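PDB 4DZH: amidohydrolase from Xanthomonas campestris pv. campestris, which probably deaminates adenosine-type substrates such as 5'-methylthioadenosine, as a zinc-dependent member of the amidohydrolase superfamily. Local coordinates for residues V384-L389 against S399-A404; E127-G132 against T411-A416. All coordinates share one frame; numbering follows the deposited sequence.

Contact 1: residues V384-L389 against S399-A404; sequences VDLSAL and SQLIYA
Leu401 meets Val384 and Leu386 through one methyl, and all that crosses this small buried contact is apolar. Its CD2 lies 4.1 Å from Val384 CG1 and almost equally far from CB and CG2, so the methyl rests against the whole branched head of the valine. On Leu386 the same CD2 is met methyl to methyl, 4.3 Å from that residue's CD2. Leu401 leaves the helix with CG anti to its carbonyl carbon (chi1 -75°), and chi2 of 170° sends CD1 out in line with the chain and turns the other methyl, CD2, to the strand end.

Polar bonds shape the chain on both sides of the apolar contact. After Val384 the chain turns through an Asx turn: Asp385 OD1 accepts Ser387 N at 3.2 Å, from well above the carboxylate plane, and, with the syn lone pair of OD1, Ser387 OG at 2.7 Å. One carboxylate oxygen thus takes both the backbone N-H and the hydroxyl of Ser387. The connection back to the helix is tied down as well, since Leu386 O accepts from Thr391 OG1 and Gln392 NE2, while Gln400 NE2 donates to the carbonyls of Thr391 and Pro393. Farther out, Val384 also packs on Phe327 and Met72, and Tyr403 OH bonds Asp93 of the second subunit.

The whole illustrates how a short helix, following a strand after an eleven-residue connection, folds back on the end of that strand, here strand 381-385, antiparallel neighbour of strand 69-80.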
loop_
_atom_site.group_PDB
_atom_site.type_symbol
_atom_site.label_atom_id
_atom_site.label_comp_id
_atom_site.label_asym_id
_atom_site.label_seq_id
_atom_site.Cartn_x
_atom_site.Cartn_y
_atom_site.Cartn_z
ATOM N N VAL A 384 -0.792 -17.805 -1.550
ATOM C CA VAL A 384 0.000 -16.673 -1.016
ATOM C C VAL A 384 0.994 -17.292 -0.039
ATOM O O VAL A 384 0.565 -17.851 0.968
ATOM C CB VAL A 384 -0.915 -15.649 -0.286
ATOM C CG1 VAL A 384 -0.087 -14.430 0.123
ATOM C CG2 VAL A 384 -1.993 -15.188 -1.219
ATOM N N ASP A 385 2.295 -17.153 -0.317
ATOM C CA ASP A 385 3.331 -17.602 0.640
ATOM C C ASP A 385 3.208 -16.786 1.907
ATOM O O ASP A 385 3.275 -15.563 1.822
ATOM C CB ASP A 385 4.711 -17.395 0.038
ATOM C CG ASP A 385 5.821 -17.767 1.000
ATOM O OD1 ASP A 385 5.632 -18.748 1.761
ATOM O OD2 ASP A 385 6.852 -17.054 1.010
ATOM N N LEU A 386 2.986 -17.408 3.064
ATOM C CA LEU A 386 2.905 -16.705 4.350
ATOM C C LEU A 386 4.165 -16.951 5.233
ATOM O O LEU A 386 4.276 -16.414 6.357
ATOM C CB LEU A 386 1.610 -16.971 5.091
ATOM C CG LEU A 386 0.353 -16.422 4.416
ATOM C CD1 LEU A 386 -0.838 -16.815 5.276
ATOM C CD2 LEU A 386 0.401 -14.883 4.227
ATOM N N SER A 387 5.092 -17.747 4.713
ATOM C CA SER A 387 6.287 -18.094 5.473
ATOM C C SER A 387 7.331 -16.982 5.372
ATOM O O SER A 387 8.329 -17.001 6.111
ATOM C CB SER A 387 6.848 -19.420 4.964
ATOM O OG SER A 387 7.488 -19.257 3.703
ATOM N N ALA A 388 7.128 -16.023 4.466
ATOM C CA ALA A 388 8.051 -14.860 4.396
ATOM C C ALA A 388 8.084 -14.120 5.720
ATOM O O ALA A 388 7.089 -14.074 6.447
ATOM C CB ALA A 388 7.631 -13.912 3.267
ATOM N N LEU A 389 9.231 -13.548 6.092
ATOM C CA LEU A 389 9.310 -12.953 7.393
ATOM C C LEU A 389 8.360 -11.739 7.529
ATOM O O LEU A 389 7.962 -11.377 8.639
ATOM C CB LEU A 389 10.770 -12.567 7.698
ATOM C CG LEU A 389 11.501 -11.585 6.820
ATOM C CD1 LEU A 389 11.279 -10.214 7.425
ATOM C CD2 LEU A 389 12.979 -11.905 6.820
ATOM N N SER A 399 -6.090 -11.362 8.991
ATOM C CA SER A 399 -5.352 -10.143 9.299
ATOM C C SER A 399 -4.124 -10.029 8.425
ATOM O O SER A 399 -3.808 -8.956 7.897
ATOM C CB SER A 399 -4.819 -10.217 10.744
ATOM O OG SER A 399 -5.839 -9.919 11.676
ATOM N N GLN A 400 -3.381 -11.120 8.327
ATOM C CA GLN A 400 -2.137 -11.098 7.569
ATOM C C GLN A 400 -2.333 -10.831 6.095
ATOM O O GLN A 400 -1.551 -10.118 5.465
ATOM C CB GLN A 400 -1.392 -12.410 7.764
ATOM C CG GLN A 400 0.081 -12.130 8.023
ATOM C CD GLN A 400 0.320 -11.717 9.458
ATOM O OE1 GLN A 400 -0.365 -10.865 10.030
ATOM N NE2 GLN A 400 1.327 -12.395 10.088
ATOM N N LEU A 401 -3.395 -11.397 5.528
ATOM C CA LEU A 401 -3.625 -11.215 4.099
ATOM C C LEU A 401 -3.990 -9.772 3.782
ATOM O O LEU A 401 -3.623 -9.240 2.711
ATOM C CB LEU A 401 -4.781 -12.115 3.656
ATOM C CG LEU A 401 -4.313 -13.563 3.570
ATOM C CD1 LEU A 401 -5.565 -14.473 3.364
ATOM C CD2 LEU A 401 -3.342 -13.800 2.466
ATOM N N ILE A 402 -4.682 -9.124 4.700
ATOM C CA ILE A 402 -5.133 -7.754 4.450
ATOM C C ILE A 402 -4.124 -6.688 4.888
ATOM O O ILE A 402 -3.894 -5.713 4.154
ATOM C CB ILE A 402 -6.479 -7.530 5.132
ATOM C CG1 ILE A 402 -7.568 -8.452 4.511
ATOM C CG2 ILE A 402 -6.929 -6.075 4.996
ATOM C CD1 ILE A 402 -7.896 -8.083 3.077
ATOM N N TYR A 403 -3.498 -6.859 6.060
ATOM C CA TYR A 403 -2.709 -5.777 6.620
ATOM C C TYR A 403 -1.213 -5.968 6.522
ATOM O O TYR A 403 -0.446 -5.058 6.931
ATOM C CB TYR A 403 -3.077 -5.552 8.082
ATOM C CG TYR A 403 -4.552 -5.191 8.322
ATOM C CD1 TYR A 403 -5.128 -4.065 7.733
ATOM C CD2 TYR A 403 -5.362 -6.001 9.123
ATOM C CE1 TYR A 403 -6.464 -3.734 7.938
ATOM C CE2 TYR A 403 -6.718 -5.683 9.330
ATOM C CZ TYR A 403 -7.252 -4.546 8.733
ATOM O OH TYR A 403 -8.577 -4.196 8.928
ATOM N N ALA A 404 -0.755 -7.107 6.047
ATOM C CA ALA A 404 0.715 -7.310 5.966
ATOM C C ALA A 404 1.240 -7.936 4.660
ATOM O O ALA A 404 2.367 -7.614 4.221
ATOM C CB ALA A 404 1.226 -8.144 7.174
#

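Contact 2: residues E127-G132 against T411-A416; sequences EMLRGG and TDVWIA
The flat peptide carbonyl of Leu129, at the end of helix 114-130, is met by a methyl of the strand: Val413 CG2 stands 3.5 Å from Leu129 O. A second planar group is the carboxylate of Asp412, whose side chain leaves the strand on the side away from the helix; Thr411 OG1 approaches its OD2 from above the plane (37° out of it) at 2.9 Å, and Arg66 forms a salt bridge with the same oxygen. The indole of Trp414 also departs from the side away from the helix, and packs on Leu381 and Cys383.

Alternation along the strand leaves Val413 and Ile415 facing the helix. Between them Leu129 extends CD2, which is 3.8 Å from Val413 CG1 and 3.9 Å from Ile415 CD1, its side chain crossing both at roughly a right angle. The valine divides its work: CG1, anti to the backbone N (chi1 173°), takes the leucine methyl, whereas CG2 covers the helix end and comes within 4.3 Å of Gly132 CA.

That helix end is a Schellman motif. Gly132 N donates to Leu129 O at 3.1 Å, the very oxygen beside the valine methyl, Thr133 N returns to Met128 O, and Gly132 adopts the positive phi (76°) of the C-prime position. Nearby, Arg130 forms a salt bridge with Glu390 of the second subunit.

Helix 114-130, with helix 96-111 before it, lies in the connection between the parallel strands 69-80 and 133-139, a beta-alpha-beta crossover of the TIM barrel, and its C-terminal turn here abuts strand 410-415, which pairs with strands 381-385 and 418-422.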
loop_
_atom_site.group_PDB
_atom_site.type_symbol
_atom_site.label_atom_id
_atom_site.label_comp_id
_atom_site.label_asym_id
_atom_site.label_seq_id
_atom_site.Cartn_x
_atom_site.Cartn_y
_atom_site.Cartn_z
ATOM N N GLU A 127 0.593 -8.186 -14.871
ATOM C CA GLU A 127 0.635 -7.550 -13.565
ATOM C C GLU A 127 -0.424 -8.107 -12.616
ATOM O O GLU A 127 -0.156 -8.333 -11.413
ATOM C CB GLU A 127 0.493 -6.022 -13.689
ATOM C CG GLU A 127 0.544 -5.350 -12.303
ATOM C CD GLU A 127 0.552 -3.847 -12.348
ATOM O OE1 GLU A 127 0.641 -3.254 -13.432
ATOM O OE2 GLU A 127 0.455 -3.272 -11.238
ATOM N N MET A 128 -1.604 -8.397 -13.175
ATOM C CA MET A 128 -2.711 -8.894 -12.358
ATOM C C MET A 128 -2.404 -10.286 -11.868
ATOM O O MET A 128 -2.505 -10.544 -10.690
ATOM C CB MET A 128 -4.032 -8.845 -13.102
ATOM C CG MET A 128 -4.494 -7.408 -13.291
ATOM S SD MET A 128 -6.160 -7.322 -14.005
ATOM C CE MET A 128 -5.861 -8.067 -15.639
ATOM N N LEU A 129 -1.933 -11.147 -12.764
ATOM C CA LEU A 129 -1.624 -12.539 -12.367
ATOM C C LEU A 129 -0.523 -12.589 -11.303
ATOM O O LEU A 129 -0.624 -13.307 -10.317
ATOM C CB LEU A 129 -1.208 -13.411 -13.558
ATOM C CG LEU A 129 -2.332 -13.653 -14.557
ATOM C CD1 LEU A 129 -1.816 -14.254 -15.864
ATOM C CD2 LEU A 129 -3.407 -14.555 -13.906
ATOM N N ARG A 130 0.495 -11.748 -11.479
ATOM C CA ARG A 130 1.645 -11.744 -10.562
ATOM C C ARG A 130 1.223 -11.288 -9.149
ATOM O O ARG A 130 1.882 -11.589 -8.139
ATOM C CB ARG A 130 2.778 -10.897 -11.140
ATOM C CG ARG A 130 3.602 -11.659 -12.233
ATOM C CD ARG A 130 4.341 -10.731 -13.152
ATOM N NE ARG A 130 5.289 -9.857 -12.455
ATOM C CZ ARG A 130 6.589 -10.104 -12.300
ATOM N NH1 ARG A 130 7.143 -11.235 -12.748
ATOM N NH2 ARG A 130 7.348 -9.193 -11.692
ATOM N N GLY A 131 0.066 -10.597 -9.092
ATOM C CA GLY A 131 -0.470 -10.101 -7.852
ATOM C C GLY A 131 -1.720 -10.783 -7.379
ATOM O O GLY A 131 -2.430 -10.252 -6.524
ATOM N N GLY A 132 -2.024 -11.936 -7.976
ATOM C CA GLY A 132 -3.149 -12.741 -7.501
ATOM C C GLY A 132 -4.539 -12.243 -7.877
ATOM O O GLY A 132 -5.528 -12.707 -7.263
ATOM N N THR A 411 2.400 -16.799 -5.131
ATOM C CA THR A 411 3.320 -17.701 -5.827
ATOM C C THR A 411 2.698 -18.536 -6.923
ATOM O O THR A 411 3.337 -18.834 -7.921
ATOM C CB THR A 411 4.001 -18.661 -4.847
ATOM O OG1 THR A 411 3.002 -19.407 -4.139
ATOM C CG2 THR A 411 4.873 -17.866 -3.834
ATOM N N ASP A 412 1.422 -18.837 -6.769
ATOM C CA ASP A 412 0.731 -19.646 -7.776
ATOM C C ASP A 412 -0.700 -19.149 -7.988
ATOM O O ASP A 412 -1.353 -18.751 -7.036
ATOM C CB ASP A 412 0.716 -21.130 -7.380
ATOM C CG ASP A 412 2.138 -21.700 -7.127
ATOM O OD1 ASP A 412 2.801 -22.191 -8.077
ATOM O OD2 ASP A 412 2.599 -21.614 -5.977
ATOM N N VAL A 413 -1.109 -19.220 -9.237
ATOM C CA VAL A 413 -2.424 -18.757 -9.668
ATOM C C VAL A 413 -3.004 -19.708 -10.702
ATOM O O VAL A 413 -2.333 -20.090 -11.693
ATOM C CB VAL A 413 -2.281 -17.385 -10.327
ATOM C CG1 VAL A 413 -3.625 -16.959 -10.939
ATOM C CG2 VAL A 413 -1.799 -16.387 -9.298
ATOM N N TRP A 414 -4.263 -20.078 -10.492
ATOM C CA TRP A 414 -5.019 -20.871 -11.464
ATOM C C TRP A 414 -6.298 -20.132 -11.809
ATOM O O TRP A 414 -6.913 -19.519 -10.923
ATOM C CB TRP A 414 -5.442 -22.208 -10.876
ATOM C CG TRP A 414 -4.320 -23.118 -10.470
ATOM C CD1 TRP A 414 -3.809 -24.175 -11.197
ATOM C CD2 TRP A 414 -3.602 -23.092 -9.238
ATOM N NE1 TRP A 414 -2.814 -24.806 -10.480
ATOM C CE2 TRP A 414 -2.678 -24.177 -9.271
ATOM C CE3 TRP A 414 -3.661 -22.284 -8.098
ATOM C CZ2 TRP A 414 -1.790 -24.426 -8.227
ATOM C CZ3 TRP A 414 -2.761 -22.551 -7.040
ATOM C CH2 TRP A 414 -1.856 -23.616 -7.122
ATOM N N ILE A 415 -6.698 -20.229 -13.080
ATOM C CA ILE A 415 -7.977 -19.683 -13.570
ATOM C C ILE A 415 -8.674 -20.827 -14.295
ATOM O O ILE A 415 -8.139 -21.399 -15.272
ATOM C CB ILE A 415 -7.816 -18.477 -14.524
ATOM C CG1 ILE A 415 -7.030 -17.362 -13.820
ATOM C CG2 ILE A 415 -9.212 -17.951 -15.040
ATOM C CD1 ILE A 415 -6.937 -16.045 -14.651
ATOM N N ALA A 416 -9.854 -21.162 -13.794
ATOM C CA ALA A 416 -10.585 -22.365 -14.287
ATOM C C ALA A 416 -9.668 -23.609 -14.238
ATOM O O ALA A 416 -9.674 -24.463 -15.149
ATOM C CB ALA A 416 -11.124 -22.127 -15.691
#

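In the fold
Contact 1 is nested in sequence within the long loop that contact 2 closes: 127-132 comes first, then 384-389, 399-404 and finally 411-416. Their centres lie 16 Å apart, on the same side of the chain's centre. Strands 381-385 and 410-415 are antiparallel neighbours in one sheet, helix 397-403 comes between them in the chain, and the two contacts touch where Asp385 CB packs 3.9 Å from Thr411 CG2. Together they fasten the late antiparallel strands to a barrel helix and to the short buried helix 397-403 at the subunit interface. Both lie away from the zinc sites and both reach the second subunit, so this region joins barrel, added strands and dimer partner.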